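Local coordinates for 2-keto-3-deoxygluconate kinase (Thermotoga maritima, PDB 2AFB), which probably catalyses the ATP-dependent phosphorylation of 2-keto-3-deoxygluconate, as a member of the PfkB (ribokinase-type) family of carbohydrate kinases, at residues 21-27 and 97-103; 29-33 and 103-109; 52-57 and 329-334; 317-321 and 336-341. Numbering follows the deposited sequence.

Contact 1 (21-27 and 97-103)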
loop_
_atom_site.group_PDB
_atom_site.type_symbol
_atom_site.label_atom_id
_atom_site.label_comp_id
_atom_site.label_asym_id
_atom_site.label_seq_id
_atom_site.Cartn_x
_atom_site.Cartn_y
_atom_site.Cartn_z
ATOM N N ILE A 21 1.100 -0.010 27.682
ATOM C CA ILE A 21 0.737 -0.041 26.294
ATOM C C ILE A 21 1.941 0.315 25.429
ATOM O O ILE A 21 2.725 1.219 25.744
ATOM C CB ILE A 21 -0.500 0.835 26.019
ATOM C CG1 ILE A 21 -1.003 0.550 24.602
ATOM C CG2 ILE A 21 -0.204 2.316 26.271
ATOM C CD1 ILE A 21 -2.293 1.163 24.221
HETATM N N MSE A 22 2.130 -0.468 24.377
HETATM C CA MSE A 22 3.285 -0.346 23.538
HETATM C C MSE A 22 2.877 -0.057 22.128
HETATM O O MSE A 22 1.800 -0.467 21.691
HETATM C CB MSE A 22 4.084 -1.635 23.512
HETATM C CG MSE A 22 4.667 -1.946 24.794
HETATM SE SE MSE A 22 5.511 -3.684 24.799
HETATM C CE MSE A 22 3.851 -4.937 24.793
ATOM N N LEU A 23 3.781 0.605 21.419
ATOM C CA LEU A 23 3.716 0.647 19.957
ATOM C C LEU A 23 4.018 -0.728 19.367
ATOM O O LEU A 23 5.070 -1.288 19.671
ATOM C CB LEU A 23 4.749 1.624 19.429
ATOM C CG LEU A 23 4.951 1.604 17.881
ATOM C CD1 LEU A 23 3.773 2.087 17.089
ATOM C CD2 LEU A 23 6.174 2.444 17.530
ATOM N N ARG A 24 3.137 -1.253 18.505
ATOM C CA ARG A 24 3.380 -2.522 17.851
ATOM C C ARG A 24 3.683 -2.327 16.353
ATOM O O ARG A 24 2.942 -1.680 15.630
ATOM C CB ARG A 24 2.218 -3.443 18.000
ATOM C CG ARG A 24 2.597 -4.890 17.734
ATOM C CD ARG A 24 1.361 -5.773 17.682
ATOM N NE ARG A 24 0.883 -5.914 16.336
ATOM C CZ ARG A 24 -0.092 -6.717 15.924
ATOM N NH1 ARG A 24 -0.789 -7.488 16.753
ATOM N NH2 ARG A 24 -0.369 -6.738 14.627
ATOM N N LEU A 25 4.783 -2.930 15.924
ATOM C CA LEU A 25 5.285 -2.762 14.569
ATOM C C LEU A 25 5.330 -4.136 13.951
ATOM O O LEU A 25 6.064 -4.987 14.425
ATOM C CB LEU A 25 6.625 -2.114 14.580
ATOM C CG LEU A 25 6.763 -0.659 15.104
ATOM C CD1 LEU A 25 8.207 -0.305 15.041
ATOM C CD2 LEU A 25 5.932 0.379 14.336
ATOM N N SER A 26 4.495 -4.386 12.941
ATOM C CA SER A 26 4.454 -5.709 12.311
ATOM C C SER A 26 4.578 -5.604 10.810
ATOM O O SER A 26 3.938 -4.731 10.230
ATOM C CB SER A 26 3.190 -6.496 12.686
ATOM O OG SER A 26 2.049 -5.677 12.486
ATOM N N PRO A 27 5.452 -6.455 10.173
ATOM C CA PRO A 27 5.464 -6.363 8.749
ATOM C C PRO A 27 4.123 -6.882 8.172
ATOM O O PRO A 27 3.478 -7.710 8.799
ATOM C CB PRO A 27 6.626 -7.275 8.345
ATOM C CG PRO A 27 7.477 -7.516 9.599
ATOM C CD PRO A 27 6.451 -7.437 10.679
ATOM N N ILE A 97 8.117 5.688 24.626
ATOM C CA ILE A 97 7.146 4.600 24.632
ATOM C C ILE A 97 7.835 3.289 24.349
ATOM O O ILE A 97 8.812 3.230 23.621
ATOM C CB ILE A 97 6.011 4.811 23.630
ATOM C CG1 ILE A 97 4.776 3.982 24.029
ATOM C CG2 ILE A 97 6.444 4.491 22.188
ATOM C CD1 ILE A 97 3.545 4.138 23.091
ATOM N N GLY A 98 7.372 2.242 24.998
ATOM C CA GLY A 98 7.843 0.905 24.701
ATOM C C GLY A 98 7.332 0.457 23.357
ATOM O O GLY A 98 6.299 0.940 22.873
ATOM N N ILE A 99 8.098 -0.436 22.738
ATOM C CA ILE A 99 7.812 -0.932 21.421
ATOM C C ILE A 99 7.963 -2.446 21.371
ATOM O O ILE A 99 8.850 -3.007 22.015
ATOM C CB ILE A 99 8.836 -0.381 20.355
ATOM C CG1 ILE A 99 8.866 1.138 20.375
ATOM C CG2 ILE A 99 8.500 -0.971 19.006
ATOM C CD1 ILE A 99 9.946 1.749 19.433
ATOM N N TYR A 100 7.145 -3.105 20.555
ATOM C CA TYR A 100 7.487 -4.425 20.114
ATOM C C TYR A 100 7.262 -4.643 18.657
ATOM O O TYR A 100 6.329 -4.081 18.077
ATOM C CB TYR A 100 6.813 -5.510 20.939
ATOM C CG TYR A 100 5.344 -5.800 20.778
ATOM C CD1 TYR A 100 4.368 -4.925 21.260
ATOM C CD2 TYR A 100 4.922 -6.996 20.193
ATOM C CE1 TYR A 100 3.008 -5.245 21.183
ATOM C CE2 TYR A 100 3.564 -7.338 20.123
ATOM C CZ TYR A 100 2.610 -6.466 20.621
ATOM O OH TYR A 100 1.259 -6.784 20.514
ATOM N N PHE A 101 8.170 -5.435 18.080
ATOM C CA PHE A 101 8.089 -5.812 16.674
ATOM C C PHE A 101 7.519 -7.206 16.645
ATOM O O PHE A 101 7.961 -8.073 17.367
ATOM C CB PHE A 101 9.449 -5.827 16.024
ATOM C CG PHE A 101 10.155 -4.505 16.060
ATOM C CD1 PHE A 101 10.765 -4.082 17.197
ATOM C CD2 PHE A 101 10.186 -3.663 14.945
ATOM C CE1 PHE A 101 11.416 -2.853 17.254
ATOM C CE2 PHE A 101 10.846 -2.435 15.001
ATOM C CZ PHE A 101 11.438 -2.030 16.177
ATOM N N LEU A 102 6.552 -7.424 15.795
ATOM C CA LEU A 102 5.910 -8.710 15.692
ATOM C C LEU A 102 5.915 -9.221 14.264
ATOM O O LEU A 102 5.436 -8.528 13.342
ATOM C CB LEU A 102 4.468 -8.591 16.183
ATOM C CG LEU A 102 3.609 -9.824 15.864
ATOM C CD1 LEU A 102 3.982 -10.909 16.844
ATOM C CD2 LEU A 102 2.090 -9.454 16.004
ATOM N N GLU A 103 6.455 -10.432 14.080
ATOM C CA GLU A 103 6.372 -11.166 12.831
ATOM C C GLU A 103 5.271 -12.134 13.022
ATOM O O GLU A 103 5.345 -13.006 13.888
ATOM C CB GLU A 103 7.614 -11.960 12.526
ATOM C CG GLU A 103 8.836 -11.156 12.161
ATOM C CD GLU A 103 10.076 -12.038 11.883
ATOM O OE1 GLU A 103 10.142 -13.199 12.400
ATOM O OE2 GLU A 103 10.992 -11.551 11.177
HETATM O O HOH W 1 5.149 1.800 26.788
#
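Strands 22-26 and 99-103 pair in parallel in the middle of the small four-stranded sheet, flanked by strands 38-44 and 112-116. Their axes approach to 4.6 Å and cross at -27°. The backbone ladder runs from L23 N to G98 O (2.9 Å), Y100 N to L23 O (2.9 Å), L25 N to Y100 O (2.9 Å) and L102 N to L25 O (2.8 Å); a water links I21 O to G98 N. One face carries L23, L25, I99 and F101, with L25 CD1 3.4 Å from F101 CE2; there L25 meets L25 of a second subunit. On the other face R24 CG lies 3.5 Å from the centroid of the Y100 ring, a CH-pi contact, while selenomethionine M22 adds an oblique Met-aromatic approach. R24 forms salt bridges with D328 and D286, and Y100 OH a hydrogen bond with D328, tying this face to the large domain. The pairing is typical of the lid sheet of ribokinase-like kinases, which packs against its counterpart in related dimers.

Contact 2 (29-33 and 103-109); sequences DHKRI and EIGASQR
Two irregular loops meet through polar bonds; H30 CA lies 5.7 Å from I104 CA and R32 CA 5.8 Å from E103 CA. D29, which binds a calcium ion with D29 of neighbouring subunits, and H30 have positive phi (64° and 65°). H30, chi1 m, donates from ND1 to I104 O (3.0 Å), A106 CB sits over its ring face 4.2 Å from the centroid, and H30 O takes a weak bond from R109 NH2 (2.9 Å). K31 is extended, and K31 O reaches I104 N and I104 O through separate waters. R32, chi1 m, forms a salt bridge, R32 NH2 to E103 OE1 3.1 Å, and bonds V331 O of a third subunit. I33 is in 3-10 conformation, its N held by E103 OE2 at 2.9 Å. A106-R109 form a type II' beta turn, R109 reaching T324 O of that subunit. A buried glutamate bonded to an arginine and a backbone NH ties the loops at the lid-sheet edge and a subunit interface. They follow strands 22-26 and 99-103 and precede 38-44 and 112-116.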
loop_
_atom_site.group_PDB
_atom_site.type_symbol
_atom_site.label_atom_id
_atom_site.label_comp_id
_atom_site.label_asym_id
_atom_site.label_seq_id
_atom_site.Cartn_x
_atom_site.Cartn_y
_atom_site.Cartn_z
ATOM N N ASP A 29 1.675 -9.024 5.528
ATOM C CA ASP A 29 1.630 -10.167 4.597
ATOM C C ASP A 29 2.612 -11.300 4.921
ATOM O O ASP A 29 3.122 -12.005 4.013
ATOM C CB ASP A 29 1.896 -9.677 3.182
ATOM C CG ASP A 29 0.886 -8.645 2.721
ATOM O OD1 ASP A 29 -0.347 -8.830 3.002
ATOM O OD2 ASP A 29 1.324 -7.667 2.049
ATOM N N HIS A 30 2.816 -11.538 6.202
ATOM C CA HIS A 30 3.674 -12.609 6.663
ATOM C C HIS A 30 5.151 -12.413 6.290
ATOM O O HIS A 30 5.922 -13.318 6.420
ATOM C CB HIS A 30 3.185 -13.963 6.159
ATOM C CG HIS A 30 1.887 -14.397 6.746
ATOM N ND1 HIS A 30 1.690 -14.493 8.110
ATOM C CD2 HIS A 30 0.730 -14.797 6.163
ATOM C CE1 HIS A 30 0.457 -14.912 8.342
ATOM N NE2 HIS A 30 -0.145 -15.110 7.183
ATOM N N LYS A 31 5.525 -11.198 5.909
ATOM C CA LYS A 31 6.905 -10.791 5.789
ATOM C C LYS A 31 7.624 -10.812 7.120
ATOM O O LYS A 31 7.047 -10.618 8.192
ATOM C CB LYS A 31 7.041 -9.422 5.104
ATOM C CG LYS A 31 6.708 -9.397 3.568
ATOM C CD LYS A 31 6.697 -7.886 2.961
ATOM C CE LYS A 31 7.753 -7.584 1.804
ATOM N NZ LYS A 31 8.213 -6.050 1.561
ATOM N N ARG A 32 8.910 -11.158 7.035
ATOM C CA ARG A 32 9.804 -11.077 8.153
ATOM C C ARG A 32 10.407 -9.668 8.230
ATOM O O ARG A 32 10.415 -8.922 7.288
ATOM C CB ARG A 32 10.899 -12.159 8.055
ATOM C CG ARG A 32 10.332 -13.540 7.966
ATOM C CD ARG A 32 11.265 -14.654 8.420
ATOM N NE ARG A 32 11.507 -14.547 9.833
ATOM C CZ ARG A 32 12.302 -15.366 10.526
ATOM N NH1 ARG A 32 12.976 -16.353 9.945
ATOM N NH2 ARG A 32 12.461 -15.146 11.813
ATOM N N ILE A 33 10.865 -9.317 9.405
ATOM C CA ILE A 33 11.446 -8.009 9.643
ATOM C C ILE A 33 12.538 -7.694 8.646
ATOM O O ILE A 33 12.576 -6.603 8.085
ATOM C CB ILE A 33 11.952 -7.883 11.109
ATOM C CG1 ILE A 33 10.736 -7.893 12.051
ATOM C CG2 ILE A 33 12.802 -6.611 11.269
ATOM C CD1 ILE A 33 10.963 -8.382 13.585
ATOM N N GLU A 103 6.455 -10.432 14.080
ATOM C CA GLU A 103 6.372 -11.166 12.831
ATOM C C GLU A 103 5.271 -12.134 13.022
ATOM O O GLU A 103 5.345 -13.006 13.888
ATOM C CB GLU A 103 7.614 -11.960 12.526
ATOM C CG GLU A 103 8.836 -11.156 12.161
ATOM C CD GLU A 103 10.076 -12.038 11.883
ATOM O OE1 GLU A 103 10.142 -13.199 12.400
ATOM O OE2 GLU A 103 10.992 -11.551 11.177
ATOM N N ILE A 104 4.245 -12.011 12.201
ATOM C CA ILE A 104 3.116 -12.926 12.278
ATOM C C ILE A 104 3.444 -14.203 11.478
ATOM O O ILE A 104 3.714 -14.157 10.243
ATOM C CB ILE A 104 1.831 -12.272 11.759
ATOM C CG1 ILE A 104 1.530 -11.044 12.625
ATOM C CG2 ILE A 104 0.680 -13.267 11.773
ATOM C CD1 ILE A 104 0.421 -10.204 12.088
ATOM N N GLY A 105 3.423 -15.324 12.190
ATOM C CA GLY A 105 3.892 -16.572 11.603
ATOM C C GLY A 105 2.815 -17.260 10.734
ATOM O O GLY A 105 1.693 -16.796 10.579
ATOM N N ALA A 106 3.177 -18.402 10.218
ATOM C CA ALA A 106 2.303 -19.160 9.396
ATOM C C ALA A 106 2.781 -20.562 9.445
ATOM O O ALA A 106 4.003 -20.834 9.380
ATOM C CB ALA A 106 2.328 -18.621 7.954
ATOM N N SER A 107 1.802 -21.455 9.547
ATOM C CA SER A 107 2.017 -22.852 9.465
ATOM C C SER A 107 3.169 -23.215 10.459
ATOM O O SER A 107 3.087 -22.854 11.618
ATOM C CB SER A 107 2.246 -23.266 8.006
ATOM O OG SER A 107 2.227 -24.702 7.883
ATOM N N GLN A 108 4.231 -23.888 10.013
ATOM C CA GLN A 108 5.306 -24.314 10.954
ATOM C C GLN A 108 6.218 -23.198 11.445
ATOM O O GLN A 108 7.081 -23.450 12.298
ATOM C CB GLN A 108 6.146 -25.421 10.326
ATOM C CG GLN A 108 5.426 -26.766 10.273
ATOM C CD GLN A 108 4.375 -26.887 9.184
ATOM O OE1 GLN A 108 4.430 -26.205 8.164
ATOM N NE2 GLN A 108 3.437 -27.809 9.377
ATOM N N ARG A 109 6.082 -21.988 10.866
ATOM C CA ARG A 109 6.875 -20.840 11.311
ATOM C C ARG A 109 6.142 -20.051 12.392
ATOM O O ARG A 109 5.178 -19.376 12.102
ATOM C CB ARG A 109 7.285 -19.924 10.152
ATOM C CG ARG A 109 8.259 -18.793 10.634
ATOM C CD ARG A 109 8.968 -18.069 9.511
ATOM N NE ARG A 109 8.049 -17.415 8.564
ATOM C CZ ARG A 109 7.458 -16.236 8.732
ATOM N NH1 ARG A 109 7.663 -15.506 9.814
ATOM N NH2 ARG A 109 6.685 -15.760 7.777
HETATM O O HOH W 2 6.154 -13.053 9.605
HETATM O O HOH W 3 4.590 -10.416 9.691
#

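Contact 3 (52-57 and 329-334); sequences AFLAQM and FVVLSI
Helical residues 52-56, towards the C-terminal end of the helix that begins at 46, lie against an extended segment, 329-333, which enters a new helix at I334. The CA register pairs A52 with F329 (6.1 Å), F53 with V330 (6.1 Å), Q56 with L332 (6.5 Å) and M57 with I334 (6.3 Å). A52 CB sits over the F329 ring, 3.5 Å from its centroid, a CH-pi contact; F53 (chi1 t) brings CD2 to 3.6 Å from V330 CG2. Selenomethionine M57 (m, m) folds back so that SE is 3.9 Å from I334 CG1 and CE 4.2 Å from L332 CB. H79 stacks on F329, F83 meets it edge-to-face, and helix 290-304 covers F53 and M57. Among polar links, Q56 (m, m) accepts a weak bond, L332 N to Q56 OE1 3.4 Å, and a water bridges Q56 O (2.7 Å) to L332 O (2.6 Å). S333 N-caps helix 334-341, its OG bonded to E336 N. The seam is thus mainly apolar, L332 O being bound firmly by water and L332 N weakly.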
loop_
_atom_site.group_PDB
_atom_site.type_symbol
_atom_site.label_atom_id
_atom_site.label_comp_id
_atom_site.label_asym_id
_atom_site.label_seq_id
_atom_site.Cartn_x
_atom_site.Cartn_y
_atom_site.Cartn_z
ATOM N N ALA A 52 -9.971 -2.182 26.369
ATOM C CA ALA A 52 -10.574 -1.909 25.073
ATOM C C ALA A 52 -11.746 -2.828 24.849
ATOM O O ALA A 52 -12.723 -2.388 24.236
ATOM C CB ALA A 52 -9.552 -2.025 23.920
ATOM N N PHE A 53 -11.648 -4.070 25.339
ATOM C CA PHE A 53 -12.777 -5.040 25.289
ATOM C C PHE A 53 -13.978 -4.514 26.079
ATOM O O PHE A 53 -15.098 -4.347 25.594
ATOM C CB PHE A 53 -12.341 -6.440 25.792
ATOM C CG PHE A 53 -13.416 -7.454 25.678
ATOM C CD1 PHE A 53 -14.431 -7.505 26.621
ATOM C CD2 PHE A 53 -13.491 -8.283 24.576
ATOM C CE1 PHE A 53 -15.489 -8.353 26.486
ATOM C CE2 PHE A 53 -14.547 -9.146 24.446
ATOM C CZ PHE A 53 -15.552 -9.181 25.404
ATOM N N LEU A 54 -13.713 -4.186 27.317
ATOM C CA LEU A 54 -14.781 -3.633 28.163
ATOM C C LEU A 54 -15.393 -2.343 27.572
ATOM O O LEU A 54 -16.578 -2.161 27.656
ATOM C CB LEU A 54 -14.284 -3.438 29.610
ATOM C CG LEU A 54 -13.911 -4.804 30.206
ATOM C CD1 LEU A 54 -13.005 -4.605 31.406
ATOM C CD2 LEU A 54 -15.106 -5.647 30.523
ATOM N N ALA A 55 -14.592 -1.461 26.980
ATOM C CA ALA A 55 -15.165 -0.302 26.301
ATOM C C ALA A 55 -16.030 -0.718 25.094
ATOM O O ALA A 55 -17.103 -0.177 24.899
ATOM C CB ALA A 55 -14.077 0.691 25.889
ATOM N N GLN A 56 -15.572 -1.696 24.326
ATOM C CA GLN A 56 -16.309 -2.199 23.177
ATOM C C GLN A 56 -17.668 -2.810 23.618
ATOM O O GLN A 56 -18.634 -2.751 22.910
ATOM C CB GLN A 56 -15.436 -3.222 22.416
ATOM C CG GLN A 56 -14.314 -2.567 21.512
ATOM C CD GLN A 56 -14.925 -1.860 20.281
ATOM O OE1 GLN A 56 -15.518 -2.502 19.407
ATOM N NE2 GLN A 56 -14.797 -0.532 20.232
HETATM N N MSE A 57 -17.739 -3.384 24.810
HETATM C CA MSE A 57 -18.995 -3.840 25.354
HETATM C C MSE A 57 -19.867 -2.734 25.931
HETATM O O MSE A 57 -20.993 -3.020 26.346
HETATM C CB MSE A 57 -18.765 -4.801 26.524
HETATM C CG MSE A 57 -17.973 -6.041 26.251
HETATM SE SE MSE A 57 -18.688 -7.119 24.805
HETATM C CE MSE A 57 -17.561 -6.494 23.149
ATOM N N PHE A 329 -6.592 -5.197 19.862
ATOM C CA PHE A 329 -7.879 -4.905 20.472
ATOM C C PHE A 329 -8.976 -5.637 19.672
ATOM O O PHE A 329 -8.879 -5.772 18.457
ATOM C CB PHE A 329 -8.132 -3.388 20.350
ATOM C CG PHE A 329 -7.316 -2.501 21.266
ATOM C CD1 PHE A 329 -6.307 -2.983 22.112
ATOM C CD2 PHE A 329 -7.530 -1.121 21.234
ATOM C CE1 PHE A 329 -5.582 -2.122 22.922
ATOM C CE2 PHE A 329 -6.805 -0.266 22.072
ATOM C CZ PHE A 329 -5.856 -0.772 22.929
ATOM N N VAL A 330 -10.035 -6.076 20.335
ATOM C CA VAL A 330 -11.218 -6.563 19.638
ATOM C C VAL A 330 -11.958 -5.382 19.010
ATOM O O VAL A 330 -11.917 -4.245 19.513
ATOM C CB VAL A 330 -12.244 -7.297 20.564
ATOM C CG1 VAL A 330 -11.623 -8.500 21.227
ATOM C CG2 VAL A 330 -12.875 -6.346 21.617
ATOM N N VAL A 331 -12.602 -5.659 17.889
ATOM C CA VAL A 331 -13.659 -4.820 17.339
ATOM C C VAL A 331 -14.836 -5.780 17.299
ATOM O O VAL A 331 -14.890 -6.632 16.415
ATOM C CB VAL A 331 -13.308 -4.338 15.892
ATOM C CG1 VAL A 331 -14.417 -3.586 15.260
ATOM C CG2 VAL A 331 -12.031 -3.521 15.896
ATOM N N LEU A 332 -15.714 -5.710 18.302
ATOM C CA LEU A 332 -16.790 -6.670 18.464
ATOM C C LEU A 332 -17.963 -5.988 19.131
ATOM O O LEU A 332 -17.769 -5.059 19.929
ATOM C CB LEU A 332 -16.323 -7.832 19.347
ATOM C CG LEU A 332 -15.499 -8.928 18.670
ATOM C CD1 LEU A 332 -15.168 -10.030 19.689
ATOM C CD2 LEU A 332 -16.189 -9.483 17.465
ATOM N N SER A 333 -19.166 -6.421 18.754
ATOM C CA SER A 333 -20.412 -6.117 19.459
ATOM C C SER A 333 -20.869 -7.311 20.291
ATOM O O SER A 333 -20.509 -8.439 20.022
ATOM C CB SER A 333 -21.530 -5.779 18.466
ATOM O OG SER A 333 -21.906 -6.929 17.753
ATOM N N ILE A 334 -21.712 -7.051 21.282
ATOM C CA ILE A 334 -22.310 -8.102 22.102
ATOM C C ILE A 334 -23.042 -9.126 21.213
ATOM O O ILE A 334 -22.877 -10.350 21.357
ATOM C CB ILE A 334 -23.279 -7.479 23.169
ATOM C CG1 ILE A 334 -22.495 -6.541 24.079
ATOM C CG2 ILE A 334 -23.951 -8.580 24.033
ATOM C CD1 ILE A 334 -23.378 -5.510 24.772
HETATM O O HOH W 4 -18.997 -2.762 20.214
#

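Contact 4 (317-321 and 336-341); sequences AASCL and EIEKLA. With CA (calcium ion), chain G.
This is an angled packing of two helices near the C-terminal end of the ribokinase-like fold: residues 317-321 of helix 308-322 against residues 336-341 of the final helix, 334-341. Both segments are regular alpha-helix, held by bonds such as L321 N to A317 O (3.0 Å) and A341 N to I337 O (3.0 Å). Their axes come within 9.0 Å, with a crossing angle of 107°, so the segments meet over a small patch of 304 Å². The CA pairs closest together are A317 with A341 (5.3 Å) and A318 with I337 (5.4 Å), a proximity allowed by the small alanines. The fit is reciprocal. L340, chi1 t and chi2 p, pushes CD2 into a hollow formed by A317, C320 and L321: it lies 3.6 Å from A317 O, 4.2 Å from C320 SG and 3.7 Å from L321 CG. In return A317 CB fills the dimple between I337, L340 and A341, 3.9 Å from I337 CG2 and 3.8 Å from A341 CB. L321 (m, t) flanks the patch, with CD1 3.9 Å from I337 CA, and A318 CB meets I337 CD1 at 3.8 Å. Y280 of strand 273-283 closes over A317, C320 and L340. E336 is salt-bridged to R32 of a fourth subunit. Away from the interface, E338 binds a calcium ion through OE1 (2.6 Å) and OE2 (2.5 Å), with H8 NE2 also bound to it.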
loop_
_atom_site.group_PDB
_atom_site.type_symbol
_atom_site.label_atom_id
_atom_site.label_comp_id
_atom_site.label_asym_id
_atom_site.label_seq_id
_atom_site.Cartn_x
_atom_site.Cartn_y
_atom_site.Cartn_z
ATOM N N ALA A 317 -16.389 -17.643 22.946
ATOM C CA ALA A 317 -16.801 -17.020 21.682
ATOM C C ALA A 317 -16.019 -15.731 21.335
ATOM O O ALA A 317 -15.515 -15.562 20.210
ATOM C CB ALA A 317 -18.278 -16.769 21.691
ATOM N N ALA A 318 -15.914 -14.857 22.303
ATOM C CA ALA A 318 -15.252 -13.546 22.160
ATOM C C ALA A 318 -13.782 -13.645 21.867
ATOM O O ALA A 318 -13.276 -12.939 21.016
ATOM C CB ALA A 318 -15.454 -12.688 23.415
ATOM N N SER A 319 -13.114 -14.523 22.575
ATOM C CA SER A 319 -11.709 -14.710 22.445
ATOM C C SER A 319 -11.374 -15.535 21.198
ATOM O O SER A 319 -10.392 -15.257 20.557
ATOM C CB SER A 319 -11.095 -15.298 23.744
ATOM O OG SER A 319 -11.647 -16.558 24.072
ATOM N N CYS A 320 -12.226 -16.472 20.816
ATOM C CA CYS A 320 -12.163 -17.062 19.474
ATOM C C CYS A 320 -12.200 -16.002 18.363
ATOM O O CYS A 320 -11.369 -15.981 17.458
ATOM C CB CYS A 320 -13.309 -18.061 19.264
ATOM S SG CYS A 320 -13.470 -18.701 17.556
ATOM N N LEU A 321 -13.182 -15.126 18.436
ATOM C CA LEU A 321 -13.343 -14.059 17.441
ATOM C C LEU A 321 -12.153 -13.112 17.392
ATOM O O LEU A 321 -11.743 -12.694 16.304
ATOM C CB LEU A 321 -14.647 -13.293 17.644
ATOM C CG LEU A 321 -15.944 -14.057 17.293
ATOM C CD1 LEU A 321 -17.162 -13.389 17.882
ATOM C CD2 LEU A 321 -16.145 -14.182 15.790
ATOM N N GLU A 336 -22.623 -10.003 18.063
ATOM C CA GLU A 336 -21.719 -10.845 17.272
ATOM C C GLU A 336 -21.186 -12.014 18.075
ATOM O O GLU A 336 -21.181 -13.157 17.616
ATOM C CB GLU A 336 -20.537 -10.001 16.715
ATOM C CG GLU A 336 -21.001 -9.126 15.527
ATOM C CD GLU A 336 -19.976 -8.016 15.054
ATOM O OE1 GLU A 336 -18.995 -7.718 15.790
ATOM O OE2 GLU A 336 -20.199 -7.429 13.945
ATOM N N ILE A 337 -20.737 -11.721 19.286
ATOM C CA ILE A 337 -20.276 -12.745 20.217
ATOM C C ILE A 337 -21.401 -13.723 20.576
ATOM O O ILE A 337 -21.218 -14.939 20.531
ATOM C CB ILE A 337 -19.721 -12.077 21.507
ATOM C CG1 ILE A 337 -18.622 -11.092 21.160
ATOM C CG2 ILE A 337 -19.278 -13.145 22.547
ATOM C CD1 ILE A 337 -18.151 -10.286 22.309
ATOM N N GLU A 338 -22.565 -13.206 20.968
ATOM C CA GLU A 338 -23.679 -14.083 21.302
ATOM C C GLU A 338 -24.073 -14.986 20.156
ATOM O O GLU A 338 -24.419 -16.138 20.380
ATOM C CB GLU A 338 -24.921 -13.286 21.700
ATOM C CG GLU A 338 -24.820 -12.682 23.081
ATOM C CD GLU A 338 -26.031 -11.818 23.456
ATOM O OE1 GLU A 338 -26.833 -11.434 22.544
ATOM O OE2 GLU A 338 -26.164 -11.527 24.685
ATOM N N LYS A 339 -24.029 -14.451 18.937
ATOM C CA LYS A 339 -24.379 -15.191 17.728
ATOM C C LYS A 339 -23.477 -16.433 17.556
ATOM O O LYS A 339 -23.928 -17.526 17.195
ATOM C CB LYS A 339 -24.252 -14.267 16.503
ATOM C CG LYS A 339 -24.663 -14.896 15.153
ATOM C CD LYS A 339 -26.130 -15.321 15.136
ATOM C CE LYS A 339 -26.467 -16.139 13.889
ATOM N NZ LYS A 339 -26.204 -15.343 12.659
ATOM N N LEU A 340 -22.195 -16.268 17.846
ATOM C CA LEU A 340 -21.257 -17.385 17.771
ATOM C C LEU A 340 -21.533 -18.371 18.912
ATOM O O LEU A 340 -21.758 -19.539 18.673
ATOM C CB LEU A 340 -19.817 -16.881 17.829
ATOM C CG LEU A 340 -18.772 -17.996 17.768
ATOM C CD1 LEU A 340 -18.952 -18.861 16.552
ATOM C CD2 LEU A 340 -17.414 -17.379 17.817
ATOM N N ALA A 341 -21.525 -17.878 20.142
ATOM C CA ALA A 341 -21.808 -18.684 21.320
ATOM C C ALA A 341 -23.094 -19.483 21.150
ATOM O O ALA A 341 -23.134 -20.633 21.521
ATOM C CB ALA A 341 -21.853 -17.803 22.605
HETATM CA CA CA G . -28.080 -9.928 24.206
HETATM O O HOH W 5 -30.916 -9.826 23.754
#

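Overall arrangement
The four contacts fall into two pairs. Contacts 1 and 2 share E103 and have centres 15 Å apart, contact 2 continuing the lid strands into their loops; P27 CG lies 3.8 Å from I33 N. Contacts 3 and 4 belong to the large domain, with centres 11 Å apart, and L332 CD1 meets A318 O at 3.7 Å. The pairs meet within the chain where I21 CD1 approaches F329 CZ at 4.3 Å. Between subunits they are joined by polar bonds: R32 of contact 2 in a neighbouring subunit is hydrogen-bonded to V331 O and salt-bridged to E336. The calcium bound by E338 and H8 also lies about 4 Å from the I334 side chain, a neighbour but not a ligand.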